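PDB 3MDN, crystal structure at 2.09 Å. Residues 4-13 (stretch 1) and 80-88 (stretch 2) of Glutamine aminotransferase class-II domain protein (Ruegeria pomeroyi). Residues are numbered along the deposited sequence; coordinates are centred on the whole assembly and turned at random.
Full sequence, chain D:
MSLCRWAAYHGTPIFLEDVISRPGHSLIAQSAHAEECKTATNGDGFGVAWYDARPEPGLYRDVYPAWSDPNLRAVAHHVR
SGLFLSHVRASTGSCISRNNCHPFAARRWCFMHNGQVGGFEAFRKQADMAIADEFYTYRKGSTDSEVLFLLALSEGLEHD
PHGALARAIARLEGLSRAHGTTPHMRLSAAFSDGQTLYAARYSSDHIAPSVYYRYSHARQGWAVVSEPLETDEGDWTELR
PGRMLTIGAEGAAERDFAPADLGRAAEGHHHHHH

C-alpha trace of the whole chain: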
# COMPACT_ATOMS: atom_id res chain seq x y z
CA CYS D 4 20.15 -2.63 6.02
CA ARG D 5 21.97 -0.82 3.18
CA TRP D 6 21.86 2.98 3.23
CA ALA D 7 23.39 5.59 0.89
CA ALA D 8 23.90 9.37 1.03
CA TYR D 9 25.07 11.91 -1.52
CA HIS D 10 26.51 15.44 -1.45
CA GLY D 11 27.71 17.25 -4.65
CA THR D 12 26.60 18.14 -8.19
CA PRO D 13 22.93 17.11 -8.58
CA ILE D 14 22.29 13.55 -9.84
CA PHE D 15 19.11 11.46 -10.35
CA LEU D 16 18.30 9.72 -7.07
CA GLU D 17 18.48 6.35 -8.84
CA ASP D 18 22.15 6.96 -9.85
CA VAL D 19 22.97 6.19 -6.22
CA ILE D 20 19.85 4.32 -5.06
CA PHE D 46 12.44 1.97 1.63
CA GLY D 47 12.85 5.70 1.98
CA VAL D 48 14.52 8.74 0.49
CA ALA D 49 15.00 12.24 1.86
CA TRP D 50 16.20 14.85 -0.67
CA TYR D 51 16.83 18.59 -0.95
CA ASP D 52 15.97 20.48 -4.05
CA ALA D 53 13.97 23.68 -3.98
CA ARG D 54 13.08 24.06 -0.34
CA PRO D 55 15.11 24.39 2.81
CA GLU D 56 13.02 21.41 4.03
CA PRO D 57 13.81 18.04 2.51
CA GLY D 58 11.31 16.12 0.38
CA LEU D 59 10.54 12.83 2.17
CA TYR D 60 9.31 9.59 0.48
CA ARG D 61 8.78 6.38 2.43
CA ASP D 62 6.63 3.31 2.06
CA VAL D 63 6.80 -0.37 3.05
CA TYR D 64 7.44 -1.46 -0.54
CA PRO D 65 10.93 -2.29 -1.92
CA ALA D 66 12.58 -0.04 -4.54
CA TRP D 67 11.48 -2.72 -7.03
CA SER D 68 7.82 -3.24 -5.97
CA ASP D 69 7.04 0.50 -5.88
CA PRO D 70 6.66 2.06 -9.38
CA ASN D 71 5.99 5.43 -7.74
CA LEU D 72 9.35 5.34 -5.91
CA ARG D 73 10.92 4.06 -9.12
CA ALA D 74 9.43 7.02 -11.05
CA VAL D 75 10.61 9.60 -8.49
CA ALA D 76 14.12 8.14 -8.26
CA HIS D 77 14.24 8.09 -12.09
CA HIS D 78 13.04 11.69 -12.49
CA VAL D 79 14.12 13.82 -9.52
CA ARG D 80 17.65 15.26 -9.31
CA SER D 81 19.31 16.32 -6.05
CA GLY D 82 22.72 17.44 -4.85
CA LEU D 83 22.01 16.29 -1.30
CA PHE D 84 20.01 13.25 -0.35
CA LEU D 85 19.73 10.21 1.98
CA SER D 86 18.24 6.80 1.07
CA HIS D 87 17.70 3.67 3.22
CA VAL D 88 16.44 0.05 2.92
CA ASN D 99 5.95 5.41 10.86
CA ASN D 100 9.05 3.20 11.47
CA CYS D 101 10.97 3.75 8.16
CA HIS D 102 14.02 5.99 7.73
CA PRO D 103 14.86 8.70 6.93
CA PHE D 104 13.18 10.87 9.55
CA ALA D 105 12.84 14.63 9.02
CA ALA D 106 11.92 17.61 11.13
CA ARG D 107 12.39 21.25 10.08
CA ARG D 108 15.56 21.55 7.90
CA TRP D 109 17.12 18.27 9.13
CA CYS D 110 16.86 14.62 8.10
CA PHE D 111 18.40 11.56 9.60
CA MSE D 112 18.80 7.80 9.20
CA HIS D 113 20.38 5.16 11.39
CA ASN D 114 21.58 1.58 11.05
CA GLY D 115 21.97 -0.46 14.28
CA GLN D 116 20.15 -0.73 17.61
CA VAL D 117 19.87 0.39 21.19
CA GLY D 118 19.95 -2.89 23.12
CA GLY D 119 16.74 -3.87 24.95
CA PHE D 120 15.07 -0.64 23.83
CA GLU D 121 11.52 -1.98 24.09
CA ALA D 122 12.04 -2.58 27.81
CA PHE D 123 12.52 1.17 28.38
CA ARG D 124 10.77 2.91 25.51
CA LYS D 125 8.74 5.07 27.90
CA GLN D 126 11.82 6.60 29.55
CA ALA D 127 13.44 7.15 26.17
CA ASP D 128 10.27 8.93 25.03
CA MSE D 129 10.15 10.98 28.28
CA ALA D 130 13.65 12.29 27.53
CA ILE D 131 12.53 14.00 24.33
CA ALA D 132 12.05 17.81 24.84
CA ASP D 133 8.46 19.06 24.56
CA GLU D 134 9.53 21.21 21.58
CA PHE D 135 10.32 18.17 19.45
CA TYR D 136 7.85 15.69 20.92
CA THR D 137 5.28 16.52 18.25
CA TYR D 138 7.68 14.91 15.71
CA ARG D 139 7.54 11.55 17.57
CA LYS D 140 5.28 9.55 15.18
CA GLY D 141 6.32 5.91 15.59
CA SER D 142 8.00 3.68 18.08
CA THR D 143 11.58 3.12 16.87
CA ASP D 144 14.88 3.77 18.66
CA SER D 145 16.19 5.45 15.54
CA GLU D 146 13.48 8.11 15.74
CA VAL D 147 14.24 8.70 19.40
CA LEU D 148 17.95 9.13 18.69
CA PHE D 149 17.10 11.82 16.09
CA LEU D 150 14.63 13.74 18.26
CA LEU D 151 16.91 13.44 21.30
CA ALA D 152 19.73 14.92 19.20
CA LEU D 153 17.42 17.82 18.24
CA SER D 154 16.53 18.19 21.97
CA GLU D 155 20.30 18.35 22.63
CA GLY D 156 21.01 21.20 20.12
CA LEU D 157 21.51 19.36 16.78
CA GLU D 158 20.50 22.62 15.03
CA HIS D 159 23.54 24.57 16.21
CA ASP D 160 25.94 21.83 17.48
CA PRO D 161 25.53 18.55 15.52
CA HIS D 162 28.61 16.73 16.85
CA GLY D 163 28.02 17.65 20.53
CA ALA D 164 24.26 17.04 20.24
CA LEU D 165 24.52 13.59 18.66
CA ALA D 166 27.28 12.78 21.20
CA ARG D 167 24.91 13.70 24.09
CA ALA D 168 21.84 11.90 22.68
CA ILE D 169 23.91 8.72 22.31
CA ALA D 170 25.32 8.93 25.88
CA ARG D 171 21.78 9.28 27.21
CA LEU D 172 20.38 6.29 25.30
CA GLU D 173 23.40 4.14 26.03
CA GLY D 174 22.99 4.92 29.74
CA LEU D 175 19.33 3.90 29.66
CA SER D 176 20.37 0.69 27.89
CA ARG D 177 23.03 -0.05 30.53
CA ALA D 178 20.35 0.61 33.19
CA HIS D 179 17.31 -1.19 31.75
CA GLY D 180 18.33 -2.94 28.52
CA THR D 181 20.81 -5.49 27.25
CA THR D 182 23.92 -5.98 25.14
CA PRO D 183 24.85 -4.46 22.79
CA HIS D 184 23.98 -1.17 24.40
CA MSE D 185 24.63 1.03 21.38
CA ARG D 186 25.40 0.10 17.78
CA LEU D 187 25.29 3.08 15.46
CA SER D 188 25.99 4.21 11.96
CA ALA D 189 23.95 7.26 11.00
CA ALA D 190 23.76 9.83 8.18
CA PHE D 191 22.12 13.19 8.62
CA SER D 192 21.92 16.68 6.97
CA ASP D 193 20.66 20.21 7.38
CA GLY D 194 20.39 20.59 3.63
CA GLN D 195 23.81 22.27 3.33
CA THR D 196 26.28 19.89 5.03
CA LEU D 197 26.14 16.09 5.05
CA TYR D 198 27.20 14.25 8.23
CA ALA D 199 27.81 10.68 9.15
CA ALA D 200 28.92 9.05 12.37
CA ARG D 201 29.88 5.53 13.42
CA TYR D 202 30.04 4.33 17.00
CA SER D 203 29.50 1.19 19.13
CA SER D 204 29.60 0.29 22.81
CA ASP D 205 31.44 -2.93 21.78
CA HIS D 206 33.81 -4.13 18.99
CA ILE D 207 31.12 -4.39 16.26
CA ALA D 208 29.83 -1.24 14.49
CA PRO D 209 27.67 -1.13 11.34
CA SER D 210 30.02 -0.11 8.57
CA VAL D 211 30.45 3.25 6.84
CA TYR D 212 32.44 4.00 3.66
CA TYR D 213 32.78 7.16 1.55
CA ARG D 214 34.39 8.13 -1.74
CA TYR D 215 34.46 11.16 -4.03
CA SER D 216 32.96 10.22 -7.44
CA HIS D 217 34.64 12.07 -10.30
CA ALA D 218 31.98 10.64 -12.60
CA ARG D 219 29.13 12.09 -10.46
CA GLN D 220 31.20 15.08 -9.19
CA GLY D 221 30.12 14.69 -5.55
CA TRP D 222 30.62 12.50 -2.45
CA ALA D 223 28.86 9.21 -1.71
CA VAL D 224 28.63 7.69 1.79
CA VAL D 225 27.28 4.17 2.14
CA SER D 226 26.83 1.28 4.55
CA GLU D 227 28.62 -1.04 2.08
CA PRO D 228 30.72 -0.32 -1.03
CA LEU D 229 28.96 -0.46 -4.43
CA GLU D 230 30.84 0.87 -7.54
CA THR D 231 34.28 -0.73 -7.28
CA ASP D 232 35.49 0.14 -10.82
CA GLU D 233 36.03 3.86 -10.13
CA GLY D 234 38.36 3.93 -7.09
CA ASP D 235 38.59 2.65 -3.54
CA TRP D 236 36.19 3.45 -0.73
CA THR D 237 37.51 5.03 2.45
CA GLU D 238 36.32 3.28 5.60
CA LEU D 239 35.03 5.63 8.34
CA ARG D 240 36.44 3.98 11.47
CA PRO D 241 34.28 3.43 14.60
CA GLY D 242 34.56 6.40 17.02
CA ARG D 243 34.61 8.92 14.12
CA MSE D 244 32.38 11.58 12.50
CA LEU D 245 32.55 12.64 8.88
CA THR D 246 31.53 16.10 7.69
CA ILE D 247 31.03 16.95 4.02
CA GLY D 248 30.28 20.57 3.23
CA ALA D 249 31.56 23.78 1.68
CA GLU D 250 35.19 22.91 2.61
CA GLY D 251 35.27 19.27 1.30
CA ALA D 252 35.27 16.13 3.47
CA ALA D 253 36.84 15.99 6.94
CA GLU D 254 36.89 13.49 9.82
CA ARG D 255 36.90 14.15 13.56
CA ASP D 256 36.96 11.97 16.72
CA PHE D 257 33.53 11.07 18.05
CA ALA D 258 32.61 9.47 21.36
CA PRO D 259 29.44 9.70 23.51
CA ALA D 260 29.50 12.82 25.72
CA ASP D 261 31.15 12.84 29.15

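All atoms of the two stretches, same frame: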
# COMPACT_ATOMS: atom_id res chain seq x y z
N CYS D 4 20.88 -3.91 5.82
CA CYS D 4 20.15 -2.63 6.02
C CYS D 4 20.80 -1.48 5.23
O CYS D 4 20.79 -0.32 5.67
CB CYS D 4 20.04 -2.30 7.52
SG CYS D 4 18.73 -1.06 7.92
N ARG D 5 21.32 -1.80 4.05
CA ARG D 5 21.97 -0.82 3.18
C ARG D 5 21.36 0.60 3.22
O ARG D 5 20.17 0.79 2.99
CB ARG D 5 21.97 -1.33 1.73
N TRP D 6 22.20 1.59 3.53
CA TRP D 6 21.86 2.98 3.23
C TRP D 6 22.90 3.69 2.34
O TRP D 6 24.05 3.23 2.23
CB TRP D 6 21.52 3.78 4.49
CG TRP D 6 22.61 3.99 5.57
CD1 TRP D 6 22.64 3.44 6.83
CD2 TRP D 6 23.75 4.89 5.51
NE1 TRP D 6 23.73 3.92 7.54
CE2 TRP D 6 24.42 4.80 6.75
CE3 TRP D 6 24.25 5.75 4.53
CZ2 TRP D 6 25.58 5.54 7.03
CZ3 TRP D 6 25.39 6.49 4.82
CH2 TRP D 6 26.06 6.37 6.05
N ALA D 7 22.48 4.77 1.68
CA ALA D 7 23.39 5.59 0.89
C ALA D 7 23.04 7.08 0.96
O ALA D 7 21.86 7.45 0.99
CB ALA D 7 23.42 5.12 -0.55
N ALA D 8 24.07 7.92 0.97
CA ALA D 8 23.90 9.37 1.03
C ALA D 8 24.78 10.05 -0.02
O ALA D 8 25.84 9.53 -0.39
CB ALA D 8 24.20 9.92 2.43
N TYR D 9 24.36 11.22 -0.47
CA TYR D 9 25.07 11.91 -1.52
C TYR D 9 25.14 13.41 -1.28
O TYR D 9 24.18 14.01 -0.82
CB TYR D 9 24.45 11.58 -2.88
CG TYR D 9 25.13 12.28 -4.03
CD1 TYR D 9 26.30 11.77 -4.58
CD2 TYR D 9 24.61 13.46 -4.58
CE1 TYR D 9 26.97 12.41 -5.65
CE2 TYR D 9 25.27 14.12 -5.65
CZ TYR D 9 26.46 13.58 -6.16
OH TYR D 9 27.10 14.18 -7.21
N HIS D 10 26.29 14.00 -1.57
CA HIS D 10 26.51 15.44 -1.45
C HIS D 10 27.46 15.92 -2.59
O HIS D 10 28.64 15.52 -2.64
CB HIS D 10 27.09 15.73 -0.06
CG HIS D 10 27.21 17.19 0.27
ND1 HIS D 10 28.04 18.04 -0.42
CD2 HIS D 10 26.65 17.93 1.25
CE1 HIS D 10 27.95 19.26 0.10
NE2 HIS D 10 27.10 19.22 1.10
N GLY D 11 26.93 16.72 -3.52
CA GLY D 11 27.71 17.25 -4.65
C GLY D 11 26.84 17.79 -5.78
O GLY D 11 25.70 18.23 -5.58
N THR D 12 27.38 17.77 -7.00
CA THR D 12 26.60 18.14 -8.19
C THR D 12 25.32 17.28 -8.29
O THR D 12 25.40 16.07 -8.12
CB THR D 12 27.45 17.94 -9.45
OG1 THR D 12 28.60 18.76 -9.34
CG2 THR D 12 26.70 18.33 -10.69
N PRO D 13 24.15 17.90 -8.60
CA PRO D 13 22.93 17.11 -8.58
C PRO D 13 22.95 15.91 -9.53
O PRO D 13 23.35 16.05 -10.68
CB PRO D 13 21.81 18.12 -8.96
CG PRO D 13 22.36 19.46 -8.56
CD PRO D 13 23.88 19.33 -8.84
N ARG D 80 16.23 15.02 -9.52
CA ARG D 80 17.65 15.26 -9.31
C ARG D 80 17.91 16.01 -8.01
O ARG D 80 17.17 16.93 -7.66
CB ARG D 80 18.20 16.09 -10.45
CG ARG D 80 18.85 15.26 -11.53
CD ARG D 80 19.13 16.13 -12.73
NE ARG D 80 18.00 17.04 -12.96
CZ ARG D 80 17.84 17.74 -14.08
NH1 ARG D 80 18.71 17.61 -15.08
NH2 ARG D 80 16.81 18.56 -14.20
N SER D 81 18.95 15.62 -7.28
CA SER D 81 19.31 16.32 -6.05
C SER D 81 20.82 16.28 -5.81
O SER D 81 21.50 15.33 -6.21
CB SER D 81 18.54 15.75 -4.85
OG SER D 81 18.93 16.39 -3.63
N GLY D 82 21.33 17.33 -5.19
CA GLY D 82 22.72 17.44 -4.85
C GLY D 82 22.95 17.07 -3.40
O GLY D 82 24.09 17.06 -2.94
N LEU D 83 21.87 16.71 -2.69
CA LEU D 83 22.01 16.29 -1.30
C LEU D 83 20.84 15.42 -0.92
O LEU D 83 19.71 15.91 -0.80
CB LEU D 83 22.10 17.49 -0.34
CG LEU D 83 23.02 17.28 0.89
CD1 LEU D 83 23.14 18.57 1.72
CD2 LEU D 83 22.61 16.10 1.81
N PHE D 84 21.09 14.13 -0.75
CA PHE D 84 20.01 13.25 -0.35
C PHE D 84 20.46 12.03 0.47
O PHE D 84 21.64 11.72 0.49
CB PHE D 84 19.16 12.84 -1.56
CG PHE D 84 19.91 12.05 -2.62
CD1 PHE D 84 19.88 10.68 -2.62
CD2 PHE D 84 20.60 12.71 -3.63
CE1 PHE D 84 20.54 9.97 -3.61
CE2 PHE D 84 21.25 12.02 -4.62
CZ PHE D 84 21.23 10.65 -4.62
N LEU D 85 19.49 11.36 1.10
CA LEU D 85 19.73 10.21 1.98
C LEU D 85 18.72 9.16 1.56
O LEU D 85 17.53 9.50 1.41
CB LEU D 85 19.45 10.64 3.44
CG LEU D 85 20.57 11.29 4.29
CD1 LEU D 85 21.10 12.55 3.67
CD2 LEU D 85 20.01 11.56 5.70
N SER D 86 19.14 7.90 1.40
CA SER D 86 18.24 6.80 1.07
C SER D 86 18.59 5.49 1.79
O SER D 86 19.77 5.26 2.08
CB SER D 86 18.11 6.59 -0.42
OG SER D 86 19.36 6.57 -1.04
N HIS D 87 17.58 4.65 2.09
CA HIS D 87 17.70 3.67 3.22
C HIS D 87 16.72 2.49 3.17
O HIS D 87 15.52 2.68 3.29
CB HIS D 87 17.64 4.40 4.61
CG HIS D 87 17.59 3.48 5.81
ND1 HIS D 87 18.73 2.98 6.42
CD2 HIS D 87 16.54 2.99 6.52
CE1 HIS D 87 18.38 2.21 7.44
NE2 HIS D 87 17.06 2.20 7.52
N VAL D 88 17.25 1.27 3.02
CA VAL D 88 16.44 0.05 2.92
C VAL D 88 16.19 -0.56 4.29
O VAL D 88 15.19 -0.24 4.94
CB VAL D 88 17.07 -1.00 1.96
CG1 VAL D 88 16.54 -2.42 2.27
CG2 VAL D 88 16.80 -0.64 0.48

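What holds the two stretches side by side? They run antiparallel as neighbouring strands, their axes 172° apart in direction and 4.7 Å at closest approach. Backbone hydrogen bonds come in pairs: Ala7 N gives to Ser86 O at 2.8 Å, and Ser86 N gives back to Ala7 O at 2.8 Å; Tyr9 N to Phe84 O (2.9 Å) and Phe84 N to Tyr9 O (3.1 Å) repeat the pattern. Val88 N to Arg5 O (3.0 Å) and Gly11 N to Gly82 O (2.9 Å) extend the ladder beyond these pairs.

Why does Tyr9 lose more surface to the other stretch than any other residue? Its side chain shares a sheet face with Phe84, whose p rotamer brings the ring nearer. Tyr9 CB lies over the face of that ring, 4.0 Å from its centroid, a CH-pi contact in which the CB methylene packs against the pi face. The two rings meet obliquely, with Tyr9 CD2 3.7 Å from Phe84 CE2. The phenol also steadies the turn in its own stretch: Tyr9 OH donates to Thr12 O at 2.7 Å.

How do Pro13 and Gly82 fit where both stretches turn a corner? Pro13 lies just past its corner and Gly82 within the other. Their backbones come close, with Pro13 CA 3.8 Å from Gly82 CA, and Pro13 CA also makes a C-H contact with Ser81 O at 3.3 Å. Gly82 suits this spot because an ideal CB would sit only 2.6 Å from Gly11 O, a clash.

What does His87 meet on the other face? It pairs with Trp6 there, and Trp6 CB approaches the edge of the imidazole, 3.5 Å from His87 ND1. The indole leads away, so the two rings meet only rim to rim. Cys4 adds a sulfur-aromatic contact, its SG 3.3 Å from His87 CE1 and oblique to the ring.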